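Local coordinates for glutathione S-transferase (Natrialba magadii ATCC 43099, PDB 6GZF), which probably acts as a xi-class glutathione transferase of the glutathionyl-hydroquinone reductase type, using glutathione as its thiol co-substrate, at residues R266-Q280 and G313-D325. Sequence-based numbering, arbitrary orientation.
Sequences REFDNLWPYLRDLYQ and GPDLDFEAPHSRD
The Phe318 ring lies with one face against Tyr279 in an offset stack, centroids 4.6 Å apart and planes at 12°. Its opposite face carries CB of Leu316, and at its edge sits CD2 of Leu275, 3.8 Å from Phe318 CE1. CB of Phe318 stands over the centre of the Tyr279 ring, a CH-pi contact, while the six-membered ring of Trp272 meets the Phe318 ring obliquely. Trp272 itself is held between NE of Arg276 on one face and CB of Arg266 on the other.

Farther along the tail, the His322 ring takes CB of Asp277 over its face; the Asp277 carboxylate pairs with Arg229 and shares a water with NE of Arg324. The Arg324 guanidinium, one face over Tyr274 CB, reaches on to the carbonyl O of Leu225. Gln280, its chain extended beyond CG (chi2 169°), donates through NE2 to Phe318 O at 2.6 Å, on a lone pair in the carbonyl plane, and to Ala320 O at 3.0 Å. Arg276 NH1 reaches Ala320 O from the opposite face of that carbonyl. A leucine in place of Gln280 would probably leave Phe318 O without this donor and the Asp317-Ala320 turn less firmly held to the helix.

An aromatic cluster, with hydrogen bonds to the carbonyls of a type I turn, thus fastens an irregular C-terminal tail across helix 271-279 of the all-helical GST C-terminal domain.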
loop_
_atom_site.group_PDB
_atom_site.type_symbol
_atom_site.label_atom_id
_atom_site.label_comp_id
_atom_site.label_asym_id
_atom_site.label_seq_id
_atom_site.Cartn_x
_atom_site.Cartn_y
_atom_site.Cartn_z
ATOM N N ARG A 266 -2.447 14.191 -1.798
ATOM C CA ARG A 266 -1.661 15.375 -1.472
ATOM C C ARG A 266 -0.742 15.793 -2.620
ATOM O O ARG A 266 -0.164 16.879 -2.593
ATOM C CB ARG A 266 -0.834 15.139 -0.205
ATOM C CG ARG A 266 0.419 14.304 -0.414
ATOM C CD ARG A 266 1.257 14.253 0.854
ATOM N NE ARG A 266 2.433 13.399 0.709
ATOM C CZ ARG A 266 3.280 13.123 1.694
ATOM N NH1 ARG A 266 3.084 13.636 2.902
ATOM N NH2 ARG A 266 4.324 12.336 1.475
ATOM N N GLU A 267 -0.608 14.932 -3.624
ATOM C CA GLU A 267 0.215 15.244 -4.787
ATOM C C GLU A 267 -0.581 15.981 -5.861
ATOM O O GLU A 267 -0.002 16.576 -6.771
ATOM C CB GLU A 267 0.828 13.970 -5.370
ATOM C CG GLU A 267 2.005 13.430 -4.576
ATOM C CD GLU A 267 2.733 12.312 -5.299
ATOM O OE1 GLU A 267 2.129 11.236 -5.494
ATOM O OE2 GLU A 267 3.908 12.511 -5.671
ATOM N N PHE A 268 -1.906 15.941 -5.755
ATOM C CA PHE A 268 -2.765 16.682 -6.675
ATOM C C PHE A 268 -2.671 18.182 -6.416
ATOM O O PHE A 268 -2.647 18.624 -5.266
ATOM C CB PHE A 268 -4.217 16.215 -6.561
ATOM C CG PHE A 268 -4.497 14.916 -7.263
ATOM C CD1 PHE A 268 -4.816 14.900 -8.611
ATOM C CD2 PHE A 268 -4.449 13.713 -6.577
ATOM C CE1 PHE A 268 -5.076 13.711 -9.264
ATOM C CE2 PHE A 268 -4.708 12.519 -7.226
ATOM C CZ PHE A 268 -5.022 12.519 -8.570
ATOM N N ASP A 269 -2.620 18.959 -7.494
ATOM C CA ASP A 269 -2.465 20.407 -7.398
ATOM C C ASP A 269 -3.632 21.086 -6.689
ATOM O O ASP A 269 -3.441 22.061 -5.963
ATOM C CB ASP A 269 -2.299 21.018 -8.793
ATOM C CG ASP A 269 -1.026 20.567 -9.483
ATOM O OD1 ASP A 269 -0.024 20.313 -8.782
ATOM O OD2 ASP A 269 -1.027 20.470 -10.728
ATOM N N ASN A 270 -4.838 20.569 -6.897
ATOM C CA ASN A 270 -6.037 21.260 -6.439
ATOM C C ASN A 270 -6.870 20.482 -5.421
ATOM O O ASN A 270 -7.565 21.085 -4.605
ATOM C CB ASN A 270 -6.909 21.624 -7.642
ATOM C CG ASN A 270 -6.159 22.443 -8.677
ATOM O OD1 ASN A 270 -6.218 22.156 -9.873
ATOM N ND2 ASN A 270 -5.445 23.464 -8.220
ATOM N N LEU A 271 -6.804 19.156 -5.465
ATOM C CA LEU A 271 -7.588 18.328 -4.549
ATOM C C LEU A 271 -7.066 18.401 -3.117
ATOM O O LEU A 271 -7.842 18.360 -2.162
ATOM C CB LEU A 271 -7.606 16.873 -5.021
ATOM C CG LEU A 271 -8.394 16.567 -6.294
ATOM C CD1 LEU A 271 -8.234 15.105 -6.684
ATOM C CD2 LEU A 271 -9.863 16.915 -6.109
ATOM N N TRP A 272 -5.749 18.505 -2.973
ATOM C CA TRP A 272 -5.126 18.570 -1.653
ATOM C C TRP A 272 -5.401 19.887 -0.913
ATOM O O TRP A 272 -5.707 19.860 0.277
ATOM C CB TRP A 272 -3.616 18.326 -1.771
ATOM C CG TRP A 272 -2.841 18.495 -0.486
ATOM C CD1 TRP A 272 -1.680 19.196 -0.324
ATOM C CD2 TRP A 272 -3.160 17.948 0.804
ATOM N NE1 TRP A 272 -1.259 19.123 0.981
ATOM C CE2 TRP A 272 -2.149 18.365 1.694
ATOM C CE3 TRP A 272 -4.201 17.150 1.293
ATOM C CZ2 TRP A 272 -2.149 18.014 3.043
ATOM C CZ3 TRP A 272 -4.198 16.804 2.634
ATOM C CH2 TRP A 272 -3.178 17.235 3.492
ATOM N N PRO A 273 -5.290 21.045 -1.599
ATOM C CA PRO A 273 -5.715 22.259 -0.891
ATOM C C PRO A 273 -7.222 22.266 -0.647
ATOM O O PRO A 273 -7.695 22.854 0.324
ATOM C CB PRO A 273 -5.310 23.389 -1.844
ATOM C CG PRO A 273 -4.276 22.792 -2.739
ATOM C CD PRO A 273 -4.672 21.364 -2.899
ATOM N N TYR A 274 -7.960 21.613 -1.541
ATOM C CA TYR A 274 -9.402 21.455 -1.403
ATOM C C TYR A 274 -9.739 20.659 -0.147
ATOM O O TYR A 274 -10.642 21.021 0.606
ATOM C CB TYR A 274 -9.970 20.771 -2.650
ATOM C CG TYR A 274 -11.412 20.329 -2.554
ATOM C CD1 TYR A 274 -12.451 21.236 -2.719
ATOM C CD2 TYR A 274 -11.736 18.996 -2.334
ATOM C CE1 TYR A 274 -13.770 20.832 -2.646
ATOM C CE2 TYR A 274 -13.051 18.582 -2.261
ATOM C CZ TYR A 274 -14.063 19.503 -2.417
ATOM O OH TYR A 274 -15.374 19.093 -2.343
ATOM N N LEU A 275 -8.998 19.577 0.072
ATOM C CA LEU A 275 -9.185 18.735 1.249
ATOM C C LEU A 275 -8.817 19.486 2.525
ATOM O O LEU A 275 -9.472 19.335 3.556
ATOM C CB LEU A 275 -8.354 17.457 1.125
ATOM C CG LEU A 275 -8.363 16.495 2.315
ATOM C CD1 LEU A 275 -9.775 16.025 2.617
ATOM C CD2 LEU A 275 -7.449 15.310 2.046
ATOM N N ARG A 276 -7.764 20.294 2.450
ATOM C CA ARG A 276 -7.365 21.128 3.577
ATOM C C ARG A 276 -8.402 22.216 3.831
ATOM O O ARG A 276 -8.643 22.600 4.974
ATOM C CB ARG A 276 -5.987 21.751 3.333
ATOM C CG ARG A 276 -4.824 20.832 3.675
ATOM C CD ARG A 276 -3.480 21.503 3.426
ATOM N NE ARG A 276 -3.148 21.571 2.006
ATOM C CZ ARG A 276 -2.785 22.683 1.374
ATOM N NH1 ARG A 276 -2.705 23.830 2.035
ATOM N NH2 ARG A 276 -2.498 22.646 0.080
ATOM N N ASP A 277 -9.019 22.702 2.760
ATOM C CA ASP A 277 -10.043 23.734 2.872
ATOM C C ASP A 277 -11.298 23.187 3.551
ATOM O O ASP A 277 -11.988 23.910 4.269
ATOM C CB ASP A 277 -10.387 24.297 1.492
ATOM C CG ASP A 277 -11.218 25.563 1.568
ATOM O OD1 ASP A 277 -11.295 26.163 2.661
ATOM O OD2 ASP A 277 -11.791 25.962 0.531
ATOM N N LEU A 278 -11.582 21.908 3.325
ATOM C CA LEU A 278 -12.747 21.267 3.928
ATOM C C LEU A 278 -12.484 20.879 5.378
ATOM O O LEU A 278 -13.329 21.085 6.248
ATOM C CB LEU A 278 -13.156 20.029 3.131
ATOM C CG LEU A 278 -13.572 20.245 1.676
ATOM C CD1 LEU A 278 -14.049 18.939 1.065
ATOM C CD2 LEU A 278 -14.645 21.310 1.581
ATOM N N TYR A 279 -11.306 20.313 5.625
ATOM C CA TYR A 279 -10.906 19.883 6.962
ATOM C C TYR A 279 -10.939 21.043 7.953
ATOM O O TYR A 279 -11.275 20.863 9.125
ATOM C CB TYR A 279 -9.504 19.264 6.917
ATOM C CG TYR A 279 -9.028 18.655 8.221
ATOM C CD1 TYR A 279 -8.423 19.437 9.198
ATOM C CD2 TYR A 279 -9.166 17.294 8.465
ATOM C CE1 TYR A 279 -7.979 18.882 10.385
ATOM C CE2 TYR A 279 -8.725 16.730 9.650
ATOM C CZ TYR A 279 -8.133 17.529 10.606
ATOM O OH TYR A 279 -7.693 16.973 11.785
ATOM N N GLN A 280 -10.598 22.234 7.472
ATOM C CA GLN A 280 -10.486 23.407 8.331
ATOM C C GLN A 280 -11.793 24.188 8.433
ATOM O O GLN A 280 -11.869 25.180 9.158
ATOM C CB GLN A 280 -9.367 24.318 7.826
ATOM C CG GLN A 280 -7.995 23.661 7.857
ATOM C CD GLN A 280 -6.948 24.459 7.108
ATOM O OE1 GLN A 280 -7.155 25.630 6.792
ATOM N NE2 GLN A 280 -5.817 23.826 6.816
ATOM N N GLY A 313 1.747 5.518 7.614
ATOM C CA GLY A 313 1.181 6.512 6.723
ATOM C C GLY A 313 1.957 7.815 6.737
ATOM O O GLY A 313 2.868 7.989 7.546
ATOM N N PRO A 314 1.597 8.741 5.837
ATOM C CA PRO A 314 2.278 10.032 5.691
ATOM C C PRO A 314 2.031 10.971 6.867
ATOM O O PRO A 314 1.062 10.799 7.604
ATOM C CB PRO A 314 1.664 10.614 4.409
ATOM C CG PRO A 314 1.005 9.460 3.721
ATOM C CD PRO A 314 0.549 8.560 4.821
ATOM N N ASP A 315 2.910 11.955 7.032
ATOM C CA ASP A 315 2.709 13.002 8.023
ATOM C C ASP A 315 1.927 14.140 7.378
ATOM O O ASP A 315 2.508 15.094 6.862
ATOM C CB ASP A 315 4.047 13.502 8.572
ATOM C CG ASP A 315 3.899 14.238 9.890
ATOM O OD1 ASP A 315 2.989 13.888 10.670
ATOM O OD2 ASP A 315 4.697 15.166 10.147
ATOM N N LEU A 316 0.603 14.023 7.403
ATOM C CA LEU A 316 -0.265 14.954 6.690
ATOM C C LEU A 316 -0.609 16.186 7.518
ATOM O O LEU A 316 -1.241 16.086 8.569
ATOM C CB LEU A 316 -1.551 14.249 6.258
ATOM C CG LEU A 316 -1.426 13.310 5.057
ATOM C CD1 LEU A 316 -2.744 12.601 4.791
ATOM C CD2 LEU A 316 -0.970 14.079 3.828
ATOM N N ASP A 317 -0.194 17.350 7.029
ATOM C CA ASP A 317 -0.519 18.608 7.682
ATOM C C ASP A 317 -1.835 19.155 7.145
ATOM O O ASP A 317 -1.846 20.011 6.260
ATOM C CB ASP A 317 0.605 19.627 7.483
ATOM C CG ASP A 317 0.509 20.799 8.442
ATOM O OD1 ASP A 317 -0.169 20.665 9.483
ATOM O OD2 ASP A 317 1.113 21.854 8.155
ATOM N N PHE A 318 -2.943 18.647 7.675
ATOM C CA PHE A 318 -4.267 19.113 7.285
ATOM C C PHE A 318 -4.446 20.587 7.627
ATOM O O PHE A 318 -5.194 21.305 6.963
ATOM C CB PHE A 318 -5.357 18.287 7.972
ATOM C CG PHE A 318 -5.512 16.898 7.422
ATOM C CD1 PHE A 318 -5.970 16.696 6.131
ATOM C CD2 PHE A 318 -5.214 15.793 8.203
ATOM C CE1 PHE A 318 -6.121 15.417 5.626
ATOM C CE2 PHE A 318 -5.362 14.511 7.703
ATOM C CZ PHE A 318 -5.816 14.324 6.413
ATOM N N GLU A 319 -3.751 21.030 8.670
ATOM C CA GLU A 319 -3.878 22.398 9.154
ATOM C C GLU A 319 -2.971 23.364 8.394
ATOM O O GLU A 319 -2.831 24.525 8.779
ATOM C CB GLU A 319 -3.570 22.459 10.652
ATOM C CG GLU A 319 -4.357 21.460 11.491
ATOM C CD GLU A 319 -5.756 21.943 11.838
ATOM O OE1 GLU A 319 -6.253 22.882 11.182
ATOM O OE2 GLU A 319 -6.360 21.378 12.774
ATOM N N ALA A 320 -2.353 22.880 7.321
ATOM C CA ALA A 320 -1.510 23.726 6.482
ATOM C C ALA A 320 -2.366 24.713 5.693
ATOM O O ALA A 320 -3.412 24.342 5.161
ATOM C CB ALA A 320 -0.665 22.880 5.541
ATOM N N PRO A 321 -1.923 25.977 5.625
ATOM C CA PRO A 321 -2.656 27.062 4.964
ATOM C C PRO A 321 -2.956 26.799 3.490
ATOM O O PRO A 321 -2.179 26.142 2.798
ATOM C CB PRO A 321 -1.709 28.259 5.107
ATOM C CG PRO A 321 -0.897 27.950 6.312
ATOM C CD PRO A 321 -0.694 26.463 6.277
ATOM N N HIS A 322 -4.089 27.316 3.028
ATOM C CA HIS A 322 -4.450 27.261 1.618
ATOM C C HIS A 322 -4.710 28.673 1.106
ATOM O O HIS A 322 -4.526 29.648 1.836
ATOM C CB HIS A 322 -5.679 26.375 1.403
ATOM C CG HIS A 322 -6.892 26.828 2.157
ATOM N ND1 HIS A 322 -7.683 27.875 1.735
ATOM C CD2 HIS A 322 -7.447 26.376 3.306
ATOM C CE1 HIS A 322 -8.673 28.048 2.592
ATOM N NE2 HIS A 322 -8.553 27.152 3.553
ATOM N N SER A 323 -5.137 28.783 -0.147
ATOM C CA SER A 323 -5.435 30.082 -0.738
ATOM C C SER A 323 -6.680 30.004 -1.611
ATOM O O SER A 323 -6.848 30.787 -2.545
ATOM C CB SER A 323 -4.246 30.585 -1.560
ATOM O OG SER A 323 -3.041 30.491 -0.821
ATOM N N ARG A 324 -7.553 29.055 -1.295
ATOM C CA ARG A 324 -8.742 28.818 -2.103
ATOM C C ARG A 324 -9.909 29.698 -1.668
ATOM O O ARG A 324 -11.014 29.578 -2.193
ATOM C CB ARG A 324 -9.135 27.342 -2.047
ATOM C CG ARG A 324 -8.071 26.419 -2.620
ATOM C CD ARG A 324 -8.512 24.969 -2.603
ATOM N NE ARG A 324 -9.658 24.737 -3.476
ATOM C CZ ARG A 324 -9.567 24.497 -4.780
ATOM N NH1 ARG A 324 -8.379 24.463 -5.368
ATOM N NH2 ARG A 324 -10.663 24.296 -5.499
ATOM N N ASP A 325 -9.657 30.586 -0.711
ATOM C CA ASP A 325 -10.632 31.607 -0.348
ATOM C C ASP A 325 -10.624 32.709 -1.403
ATOM O O ASP A 325 -11.497 33.576 -1.425
ATOM C CB ASP A 325 -10.338 32.184 1.039
ATOM C CG ASP A 325 -8.861 32.444 1.264
ATOM O OD1 ASP A 325 -8.093 32.417 0.280
ATOM O OD2 ASP A 325 -8.469 32.676 2.426
HETATM O O HOH W 1 -11.640 24.330 -1.757
#